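Side-chain contact in 2,5-dihydroxypyridine 5,6-dioxygenase (Pseudomonas putida KT2440, PDB 7CUP), which catalyses the iron-dependent opening of the 2,5-dihydroxypyridine ring by dioxygen, between carbons 5 and 6, to give N-formylmaleamate in aerobic nicotinate degradation: residues A6-T9 with Q10-E13. Residues are numbered along the deposited sequence; the frame is centred on the assembly and turned at random.
Sequences AQLT and QMFE
Leu8 meets both Met11 and Phe12 on the buried face of the amphipathic N-terminal alpha-helix 5-18. Its CD1 methyl lies 4.1 Å from Met11 CE and 4.2 Å from Phe12 CE1. With Leu8 CG anti to the backbone N (chi1 -168°) and chi2 at 55°, CD1 reaches both neighbours. Met11 bends at its last torsion (chi3 57°), and this bend places CE against Leu8 CD1. Its SD crosses the Gln7 chain at a slant, 4.2 Å from Gln7 CG. On another side of the helix, Thr9 CG2 packs against the Glu13 carboxylate, 3.6 Å from OE2. The hydroxyl OG1 of Thr9 instead hydrogen-bonds Asn5 O one turn back. Four successive i to i+4 backbone bonds hold these side chains in step, among them Glu13 N to Thr9 O at 2.9 Å.

The apolar face, away from the iron site, packs on helix 126-131 through Leu8 and Met11, and on helix 37-49 through Phe12, whose ring also meets Trp190. Glu13 OE2 forms a salt bridge with Arg49 of a second subunit, so the helix takes part in assembly. At the Phe12 ring, Leu8 O sits at the edge, in plane, 3.5 Å from CD1.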
# COMPACT_ATOMS: atom_id res chain seq x y z
N ALA A 6 -16.12 8.45 -6.30
CA ALA A 6 -17.40 9.17 -6.08
C ALA A 6 -18.50 8.58 -6.95
O ALA A 6 -19.58 8.29 -6.40
CB ALA A 6 -17.25 10.66 -6.35
N GLN A 7 -18.28 8.44 -8.25
CA GLN A 7 -19.32 7.89 -9.16
C GLN A 7 -19.64 6.45 -8.76
O GLN A 7 -20.83 6.11 -8.80
CB GLN A 7 -18.94 7.98 -10.64
CG GLN A 7 -20.07 7.53 -11.56
CD GLN A 7 -19.77 7.76 -13.02
OE1 GLN A 7 -19.19 8.78 -13.40
NE2 GLN A 7 -20.13 6.79 -13.85
N LEU A 8 -18.65 5.63 -8.40
CA LEU A 8 -18.88 4.22 -7.96
C LEU A 8 -19.78 4.19 -6.70
O LEU A 8 -20.70 3.36 -6.65
CB LEU A 8 -17.55 3.52 -7.73
CG LEU A 8 -17.61 2.01 -7.55
CD1 LEU A 8 -18.31 1.33 -8.71
CD2 LEU A 8 -16.22 1.45 -7.39
N THR A 9 -19.53 5.05 -5.72
CA THR A 9 -20.36 5.17 -4.51
C THR A 9 -21.78 5.54 -4.92
O THR A 9 -22.71 4.90 -4.44
CB THR A 9 -19.75 6.19 -3.55
OG1 THR A 9 -18.50 5.62 -3.19
CG2 THR A 9 -20.59 6.45 -2.33
N GLN A 10 -21.96 6.52 -5.79
CA GLN A 10 -23.33 6.94 -6.24
C GLN A 10 -24.05 5.78 -6.93
O GLN A 10 -25.28 5.63 -6.72
CB GLN A 10 -23.35 8.10 -7.22
CG GLN A 10 -23.33 9.44 -6.52
CD GLN A 10 -23.03 10.54 -7.50
OE1 GLN A 10 -23.49 10.50 -8.65
NE2 GLN A 10 -22.25 11.52 -7.06
N MET A 11 -23.32 5.00 -7.73
CA MET A 11 -23.92 3.82 -8.40
C MET A 11 -24.41 2.86 -7.31
O MET A 11 -25.53 2.33 -7.46
CB MET A 11 -22.93 3.11 -9.33
CG MET A 11 -22.69 3.87 -10.66
SD MET A 11 -21.09 3.50 -11.41
CE MET A 11 -21.20 1.73 -11.57
N PHE A 12 -23.59 2.60 -6.29
CA PHE A 12 -23.97 1.64 -5.23
C PHE A 12 -25.16 2.20 -4.43
O PHE A 12 -26.06 1.41 -4.03
CB PHE A 12 -22.80 1.23 -4.33
CG PHE A 12 -22.12 -0.04 -4.77
CD1 PHE A 12 -21.12 -0.01 -5.74
CD2 PHE A 12 -22.50 -1.27 -4.26
CE1 PHE A 12 -20.50 -1.19 -6.15
CE2 PHE A 12 -21.88 -2.44 -4.67
CZ PHE A 12 -20.88 -2.40 -5.61
N GLU A 13 -25.23 3.51 -4.21
CA GLU A 13 -26.43 4.10 -3.58
C GLU A 13 -27.66 3.78 -4.43
O GLU A 13 -28.68 3.37 -3.84
CB GLU A 13 -26.33 5.61 -3.39
CG GLU A 13 -25.27 5.96 -2.38
CD GLU A 13 -25.01 7.45 -2.29
OE1 GLU A 13 -25.95 8.15 -1.85
OE2 GLU A 13 -23.86 7.87 -2.60